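Local coordinates for LRR receptor-like serine/threonine-protein kinase RGI3 (Arabidopsis thaliana, PDB 5HZ0) that serves as a plasma-membrane receptor for RGF peptide hormones, whose signal maintains the root stem cell niche, and pairs with SERK co-receptors through its leucine-rich repeats, at residues G580-L585 with G603-T608; L594-N599 with R612-S617. The protein carries 5 engineered substitutions. All coordinates share one frame; numbering follows the deposited sequence.

Interaction 1: G580-L585 with G603-T608; sequences GNLNVL and GDLPNT
The carbonyl O of L582 accepts a 2.7 Å hydrogen bond from the backbone N of L585, closing a turn just after L582, whose side chain points toward L605. The apolar contact itself is narrow: methyl CD2 of L605 meets L582 CD1 at 3.6 Å and lies 4.0 Å from L582 CB, so one branch sits against the flank of the other leucine, and the two side chains run at a slant to one another. In L582, CG lies beside the backbone N (chi1 -57°), and with chi2 extended at 178° this brings CD1 against L605 CD2. Sequence and spacing identify both leucines with the hydrophobic position of the plant-type Gly-x-Leu/Ile-Pro repeat segment: G580-N581-L582-N583 and G603-D604-L605-P606 are equivalents from successive coils, N583 standing where the motif has proline, with L582 and L605 CA atoms 7.2 Å apart. Nearer the solvent, N583 OD1 stands 4.1 Å from the carbonyl O of D604; as modelled both are acceptors, so this is mere proximity, while the D604 carboxylate turns to S628 OG. L582 also packs on I558 of a preceding coil, whereas L605 is met by F611 of helix 609-613 and by L625 and I627 of strand 624-627.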
ATOM      1  N   GLY A 580      25.774  43.019  11.739  1.00 17.74           N
ATOM      2  CA  GLY A 580      27.092  42.423  11.719  1.00 16.20           C
ATOM      3  C   GLY A 580      27.290  41.730  10.398  1.00 15.90           C
ATOM      4  O   GLY A 580      26.553  41.981   9.460  1.00 15.24           O
ATOM      5  N   ASN A 581      28.286  40.858  10.322  1.00 24.26           N
ATOM      6  CA  ASN A 581      28.577  40.147   9.091  1.00 21.96           C
ATOM      7  C   ASN A 581      28.196  38.673   9.123  1.00 19.44           C
ATOM      8  O   ASN A 581      27.590  38.203  10.077  1.00 21.43           O
ATOM      9  CB  ASN A 581      30.036  40.343   8.670  1.00 22.28           C
ATOM     10  CG  ASN A 581      31.018  39.691   9.621  1.00 24.41           C
ATOM     11  OD1 ASN A 581      31.091  38.469   9.697  1.00 17.91           O
ATOM     12  ND2 ASN A 581      31.804  40.505  10.325  1.00 19.67           N
ATOM     13  N   LEU A 582      28.502  37.964   8.045  1.00 21.84           N
ATOM     14  CA  LEU A 582      28.138  36.554   7.903  1.00 15.78           C
ATOM     15  C   LEU A 582      29.234  35.535   8.191  1.00 23.01           C
ATOM     16  O   LEU A 582      29.046  34.353   7.930  1.00 34.29           O
ATOM     17  CB  LEU A 582      27.509  36.296   6.532  1.00 18.97           C
ATOM     18  CG  LEU A 582      26.291  37.190   6.295  1.00 21.13           C
ATOM     19  CD1 LEU A 582      25.717  36.964   4.914  1.00 26.53           C
ATOM     20  CD2 LEU A 582      25.220  36.980   7.389  1.00 18.97           C
ATOM     21  N   ASN A 583      30.386  35.989   8.673  1.00 23.34           N
ATOM     22  CA  ASN A 583      31.575  35.132   8.776  1.00 18.15           C
ATOM     23  C   ASN A 583      31.350  33.795   9.461  1.00 21.77           C
ATOM     24  O   ASN A 583      31.944  32.787   9.081  1.00 22.04           O
ATOM     25  CB  ASN A 583      32.745  35.889   9.422  1.00 22.96           C
ATOM     26  CG  ASN A 583      33.244  37.036   8.546  1.00 28.89           C
ATOM     27  OD1 ASN A 583      32.973  37.072   7.337  1.00 28.80           O
ATOM     28  ND2 ASN A 583      33.960  37.983   9.151  1.00 28.21           N
ATOM     29  N   VAL A 584      30.466  33.794  10.452  1.00 29.09           N
ATOM     30  CA  VAL A 584      30.106  32.589  11.184  1.00 26.57           C
ATOM     31  C   VAL A 584      29.494  31.516  10.262  1.00 26.93           C
ATOM     32  O   VAL A 584      29.594  30.320  10.530  1.00 28.23           O
ATOM     33  CB  VAL A 584      29.157  32.942  12.345  1.00 31.83           C
ATOM     34  CG1 VAL A 584      27.988  33.750  11.829  1.00 36.85           C
ATOM     35  CG2 VAL A 584      28.679  31.688  13.073  1.00 38.04           C
ATOM     36  N   LEU A 585      28.899  31.943   9.154  1.00 29.41           N
ATOM     37  CA  LEU A 585      28.272  31.007   8.217  1.00 39.53           C
ATOM     38  C   LEU A 585      29.221  30.387   7.176  1.00 44.40           C
ATOM     39  O   LEU A 585      28.854  29.408   6.516  1.00 43.10           O
ATOM     40  CB  LEU A 585      27.115  31.693   7.480  1.00 37.83           C
ATOM     41  CG  LEU A 585      25.708  31.762   8.076  1.00 35.74           C
ATOM     42  CD1 LEU A 585      25.708  31.597   9.592  1.00 41.85           C
ATOM     43  CD2 LEU A 585      25.057  33.083   7.678  1.00 30.33           C
ATOM     44  N   GLY A 603      29.392  44.185   5.524  1.00 20.83           N
ATOM     45  CA  GLY A 603      30.637  43.440   5.452  1.00 16.47           C
ATOM     46  C   GLY A 603      30.813  42.635   4.178  1.00 16.28           C
ATOM     47  O   GLY A 603      29.899  42.519   3.342  1.00 15.58           O
ATOM     48  N   ASP A 604      32.017  42.117   3.993  1.00 16.95           N
ATOM     49  CA  ASP A 604      32.304  41.388   2.770  1.00 25.24           C
ATOM     50  C   ASP A 604      32.176  39.878   2.893  1.00 24.54           C
ATOM     51  O   ASP A 604      32.484  39.305   3.931  1.00 26.93           O
ATOM     52  CB  ASP A 604      33.677  41.742   2.215  1.00 26.82           C
ATOM     53  CG  ASP A 604      34.793  41.266   3.091  1.00 25.72           C
ATOM     54  OD1 ASP A 604      34.703  41.439   4.320  1.00 22.71           O
ATOM     55  OD2 ASP A 604      35.765  40.719   2.546  1.00 32.97           O
ATOM     56  N   LEU A 605      31.746  39.255   1.799  1.00 27.82           N
ATOM     57  CA  LEU A 605      31.592  37.816   1.704  1.00 35.26           C
ATOM     58  C   LEU A 605      32.611  37.317   0.699  1.00 37.32           C
ATOM     59  O   LEU A 605      32.883  37.992  -0.307  1.00 38.04           O
ATOM     60  CB  LEU A 605      30.202  37.477   1.171  1.00 39.92           C
ATOM     61  CG  LEU A 605      29.037  38.300   1.697  1.00 14.84           C
ATOM     62  CD1 LEU A 605      27.831  38.123   0.813  1.00 13.99           C
ATOM     63  CD2 LEU A 605      28.752  37.863   3.099  1.00 14.97           C
ATOM     64  N   PRO A 606      33.163  36.116   0.952  1.00 33.82           N
ATOM     65  CA  PRO A 606      34.240  35.584   0.109  1.00 34.42           C
ATOM     66  C   PRO A 606      33.731  35.288  -1.289  1.00 32.47           C
ATOM     67  O   PRO A 606      32.537  35.048  -1.445  1.00 29.11           O
ATOM     68  CB  PRO A 606      34.640  34.285   0.824  1.00 28.25           C
ATOM     69  CG  PRO A 606      33.466  33.935   1.682  1.00 21.20           C
ATOM     70  CD  PRO A 606      32.849  35.230   2.087  1.00 22.03           C
ATOM     71  N   ASN A 607      34.616  35.274  -2.281  1.00 36.86           N
ATOM     72  CA  ASN A 607      34.174  34.957  -3.625  1.00 36.72           C
ATOM     73  C   ASN A 607      34.266  33.442  -3.730  1.00 40.78           C
ATOM     74  O   ASN A 607      35.344  32.862  -3.898  1.00 44.14           O
ATOM     75  CB  ASN A 607      35.112  35.607  -4.641  1.00 32.14           C
ATOM     76  CG  ASN A 607      34.487  35.753  -6.018  1.00 34.61           C
ATOM     77  OD1 ASN A 607      33.475  35.128  -6.327  1.00 34.20           O
ATOM     78  ND2 ASN A 607      35.103  36.585  -6.860  1.00 32.05           N
ATOM     79  N   THR A 608      33.106  32.806  -3.654  1.00 35.07           N
ATOM     80  CA  THR A 608      33.032  31.360  -3.605  1.00 34.87           C
ATOM     81  C   THR A 608      31.802  31.038  -4.389  1.00 34.76           C
ATOM     82  O   THR A 608      30.907  31.876  -4.489  1.00 30.89           O
ATOM     83  CB  THR A 608      32.813  30.813  -2.180  1.00 32.66           C
ATOM     84  OG1 THR A 608      31.453  31.034  -1.794  1.00 43.17           O
ATOM     85  CG2 THR A 608      33.731  31.468  -1.170  1.00 28.48           C
TER

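Interaction 2: L594-N599 with R612-S617; sequences LNISYN and RRLPLS. With NAG (2-acetamido-2-deoxy-beta-D-glucopyranose), chain E.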
ATOM      1  N   LEU A 594      20.330  29.828   1.400  1.00 10.37           N
ATOM      2  CA  LEU A 594      20.559  30.851   2.411  1.00 14.62           C
ATOM      3  C   LEU A 594      19.791  32.096   2.020  1.00 10.07           C
ATOM      4  O   LEU A 594      19.997  32.606   0.933  1.00 19.97           O
ATOM      5  CB  LEU A 594      22.049  31.192   2.502  1.00 11.42           C
ATOM      6  CG  LEU A 594      22.381  32.329   3.476  1.00 20.81           C
ATOM      7  CD1 LEU A 594      21.819  32.025   4.858  1.00 15.97           C
ATOM      8  CD2 LEU A 594      23.893  32.609   3.559  1.00 12.56           C
ATOM      9  N   ASN A 595      18.886  32.567   2.875  1.00  9.75           N
ATOM     10  CA  ASN A 595      18.211  33.827   2.608  1.00  9.32           C
ATOM     11  C   ASN A 595      18.487  34.817   3.752  1.00 21.81           C
ATOM     12  O   ASN A 595      17.970  34.655   4.872  1.00 17.98           O
ATOM     13  CB  ASN A 595      16.715  33.579   2.403  1.00  8.55           C
ATOM     14  CG  ASN A 595      15.985  34.777   1.822  1.00  9.24           C
ATOM     15  OD1 ASN A 595      16.477  35.901   1.913  1.00  8.33           O
ATOM     16  ND2 ASN A 595      14.787  34.555   1.236  1.00  7.41           N
ATOM     17  N   ILE A 596      19.357  35.795   3.460  1.00 17.70           N
ATOM     18  CA  ILE A 596      19.728  36.895   4.367  1.00 10.41           C
ATOM     19  C   ILE A 596      19.139  38.288   4.056  1.00 10.07           C
ATOM     20  O   ILE A 596      19.515  39.277   4.683  1.00 10.41           O
ATOM     21  CB  ILE A 596      21.260  36.985   4.609  1.00 11.24           C
ATOM     22  CG1 ILE A 596      22.047  36.954   3.283  1.00 11.35           C
ATOM     23  CG2 ILE A 596      21.728  35.856   5.515  1.00 11.70           C
ATOM     24  CD1 ILE A 596      21.843  38.132   2.387  1.00 11.06           C
ATOM     25  N   SER A 597      18.280  38.361   3.051  1.00  9.44           N
ATOM     26  CA  SER A 597      17.778  39.626   2.528  1.00  9.14           C
ATOM     27  C   SER A 597      16.920  40.419   3.506  1.00  8.99           C
ATOM     28  O   SER A 597      16.432  39.889   4.493  1.00 17.29           O
ATOM     29  CB  SER A 597      16.990  39.385   1.243  1.00  8.51           C
ATOM     30  OG  SER A 597      15.707  38.858   1.524  1.00 11.78           O
ATOM     31  N   TYR A 598      16.762  41.703   3.227  1.00  8.92           N
ATOM     32  CA  TYR A 598      16.032  42.626   4.096  1.00  8.87           C
ATOM     33  C   TYR A 598      16.464  42.545   5.555  1.00  9.39           C
ATOM     34  O   TYR A 598      15.661  42.330   6.445  1.00 20.16           O
ATOM     35  CB  TYR A 598      14.522  42.495   3.920  1.00 12.42           C
ATOM     36  CG  TYR A 598      14.089  42.769   2.501  1.00 16.36           C
ATOM     37  CD1 TYR A 598      13.767  44.062   2.078  1.00 15.12           C
ATOM     38  CD2 TYR A 598      14.041  41.736   1.562  1.00 19.70           C
ATOM     39  CE1 TYR A 598      13.387  44.312   0.757  1.00  7.22           C
ATOM     40  CE2 TYR A 598      13.665  41.972   0.258  1.00  7.02           C
ATOM     41  CZ  TYR A 598      13.336  43.259  -0.138  1.00 24.90           C
ATOM     42  OH  TYR A 598      12.963  43.482  -1.443  1.00 25.38           O
ATOM     43  N   ASN A 599      17.762  42.693   5.771  1.00 18.69           N
ATOM     44  CA  ASN A 599      18.309  42.832   7.102  1.00 10.61           C
ATOM     45  C   ASN A 599      19.237  44.032   7.112  1.00 15.79           C
ATOM     46  O   ASN A 599      19.321  44.772   6.133  1.00 14.96           O
ATOM     47  CB  ASN A 599      19.048  41.561   7.545  1.00 15.00           C
ATOM     48  CG  ASN A 599      18.130  40.547   8.236  1.00 19.65           C
ATOM     49  OD1 ASN A 599      17.663  40.780   9.355  1.00 10.80           O
ATOM     50  ND2 ASN A 599      17.899  39.406   7.583  1.00 10.37           N
ATOM     51  N   ARG A 612      28.693  33.540  -4.220  1.00 40.20           N
ATOM     52  CA  ARG A 612      28.434  34.012  -5.575  1.00 40.93           C
ATOM     53  C   ARG A 612      27.024  33.667  -6.082  1.00 39.92           C
ATOM     54  O   ARG A 612      26.451  34.441  -6.858  1.00 39.43           O
ATOM     55  CB  ARG A 612      29.485  33.479  -6.544  1.00 44.36           C
ATOM     56  CG  ARG A 612      29.537  34.208  -7.862  1.00 53.72           C
ATOM     57  CD  ARG A 612      30.165  35.588  -7.697  1.00 61.86           C
ATOM     58  NE  ARG A 612      31.193  35.831  -8.708  1.00 69.08           N
ATOM     59  CZ  ARG A 612      30.955  36.342  -9.914  1.00 73.75           C
ATOM     60  NH1 ARG A 612      29.715  36.672 -10.264  1.00 74.88           N
ATOM     61  NH2 ARG A 612      31.955  36.527 -10.774  1.00 75.61           N
ATOM     62  N   ARG A 613      26.473  32.515  -5.678  1.00 38.89           N
ATOM     63  CA  ARG A 613      25.071  32.203  -6.029  1.00 38.74           C
ATOM     64  C   ARG A 613      23.997  33.072  -5.323  1.00 42.93           C
ATOM     65  O   ARG A 613      22.846  33.100  -5.763  1.00 47.31           O
ATOM     66  CB  ARG A 613      24.764  30.678  -5.997  1.00 99.64           C
ATOM     67  CG  ARG A 613      23.633  30.228  -5.044  1.00100.24           C
ATOM     68  CD  ARG A 613      23.326  28.754  -5.169  1.00101.08           C
ATOM     69  NE  ARG A 613      24.391  27.753  -4.906  1.00102.96           N
ATOM     70  CZ  ARG A 613      25.199  27.717  -3.828  1.00104.65           C
ATOM     71  NH1 ARG A 613      26.114  26.743  -3.728  1.00106.16           N
ATOM     72  NH2 ARG A 613      25.161  28.688  -2.897  1.00103.57           N
ATOM     73  N   LEU A 614      24.369  33.815  -4.279  1.00 32.37           N
ATOM     74  CA  LEU A 614      23.387  34.672  -3.601  1.00 21.28           C
ATOM     75  C   LEU A 614      22.966  35.814  -4.520  1.00 25.41           C
ATOM     76  O   LEU A 614      23.812  36.574  -5.009  1.00 30.72           O
ATOM     77  CB  LEU A 614      23.911  35.256  -2.282  1.00 15.74           C
ATOM     78  CG  LEU A 614      24.248  34.408  -1.054  1.00 21.71           C
ATOM     79  CD1 LEU A 614      24.725  35.309   0.072  1.00 25.00           C
ATOM     80  CD2 LEU A 614      23.075  33.552  -0.575  1.00 15.98           C
ATOM     81  N   PRO A 615      21.655  35.936  -4.760  1.00 23.68           N
ATOM     82  CA  PRO A 615      21.112  36.991  -5.630  1.00 15.57           C
ATOM     83  C   PRO A 615      21.588  38.375  -5.190  1.00 21.98           C
ATOM     84  O   PRO A 615      21.626  38.645  -3.999  1.00 23.71           O
ATOM     85  CB  PRO A 615      19.593  36.855  -5.460  1.00 10.46           C
ATOM     86  CG  PRO A 615      19.387  35.927  -4.239  1.00  8.72           C
ATOM     87  CD  PRO A 615      20.609  35.086  -4.149  1.00 14.58           C
ATOM     88  N   LEU A 616      21.969  39.230  -6.137  1.00 26.64           N
ATOM     89  CA  LEU A 616      22.530  40.541  -5.799  1.00 26.46           C
ATOM     90  C   LEU A 616      21.485  41.465  -5.169  1.00 21.58           C
ATOM     91  O   LEU A 616      21.818  42.369  -4.407  1.00 20.12           O
ATOM     92  CB  LEU A 616      23.177  41.190  -7.035  1.00 27.45           C
ATOM     93  CG  LEU A 616      23.905  42.540  -6.938  1.00 27.47           C
ATOM     94  CD1 LEU A 616      24.821  42.635  -5.725  1.00 28.15           C
ATOM     95  CD2 LEU A 616      24.705  42.797  -8.211  1.00 27.33           C
ATOM     96  N   SER A 617      20.220  41.233  -5.487  1.00 22.11           N
ATOM     97  CA  SER A 617      19.144  41.985  -4.858  1.00 26.94           C
ATOM     98  C   SER A 617      19.072  41.675  -3.358  1.00 22.29           C
ATOM     99  O   SER A 617      18.700  42.534  -2.558  1.00 23.99           O
ATOM    100  CB  SER A 617      17.816  41.676  -5.542  1.00 38.38           C
ATOM    101  OG  SER A 617      17.729  40.292  -5.839  1.00 48.86           O
TER
HETATM  102  C1  NAG E 704      14.325  33.188   1.149  1.00  7.19           C
HETATM  103  C2  NAG E 704      12.812  33.315   0.927  1.00 11.41           C
HETATM  104  C3  NAG E 704      12.137  31.988   0.560  1.00 11.96           C
HETATM  105  C4  NAG E 704      12.919  31.223  -0.502  1.00 13.16           C
HETATM  106  C5  NAG E 704      14.398  31.175  -0.114  1.00 14.95           C
HETATM  107  C6  NAG E 704      15.268  30.533  -1.183  1.00 16.13           C
HETATM  108  C7  NAG E 704      11.216  34.781   2.034  1.00  5.99           C
HETATM  109  C8  NAG E 704      10.729  35.349   3.337  1.00  6.07           C
HETATM  110  N2  NAG E 704      12.190  33.881   2.111  1.00  6.41           N
HETATM  111  O3  NAG E 704      10.881  32.272   0.009  1.00 11.24           O
HETATM  112  O4  NAG E 704      12.336  29.946  -0.710  1.00 14.36           O
HETATM  113  O5  NAG E 704      14.884  32.492   0.064  1.00 10.61           O
HETATM  114  O6  NAG E 704      15.279  31.359  -2.331  1.00 18.98           O
HETATM  115  O7  NAG E 704      10.715  35.116   0.961  1.00  5.58           O
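The last strand of the long leucine-rich-repeat series, 593-595, opens a Leu-x-Ile-x-x-Asn repeat core, and here L614 closes over it. The evidence is the fork of L614: methyl CD2 rests 3.6 Å from the carbonyl O of L594 and 4.0 Å from L594 CB, while CD1 lies 4.5 Å from CG1 of I596. With chi1 at -66°, CG of L614 stands opposite its own carbonyl carbon, and the fork spans from L594 in the strand to I596 just past its end; all three side chains are buried. N595, between the two core residues, points the other way and carries an N-glycan, its ND2 bonded covalently to NAG C1. It heads an Asn-x-Ser sequon folded as an Asx turn: N595 OD1 accepts from S597 N at 3.3 Å and from S597 OG at 3.1 Å, both in the carbonyl plane. These two bonds fix the rotation of the amide that bears the sugar, which is also hydrogen-bonded to OD2 of D572. At the end of the motif, N599 ties back to the preceding coil, giving ND2 to V573 O and accepting from L578 N with OD1. On one flank strand 593-595 pairs with 570-572, L594 packing on L571; L614 itself occupies the link between helices 609-613 and 616-620, and D618 of the latter touches N595 and S597.

In the fold
The two contacts interleave along the chain, 580-585, 594-599, 603-608 and 612-617, and their centres lie 11 Å apart at the C-terminal end of the extracellular repeat solenoid. They share one hydrophobic core: L582 CD1 of interaction 1 approaches I596 CG1 of interaction 2 to 4.0 Å, and L605 CD1 lies 4.3 Å from L614 CD1. Strand 593-595 leads into strand 604-605 and then helix 609-613, so interaction 1 stacks successive coils while interaction 2 folds the following chain over the outermost strand of the series. Together they belong to the closing cap of the solenoid, beyond the repeats that hold the peptide-recognition motifs.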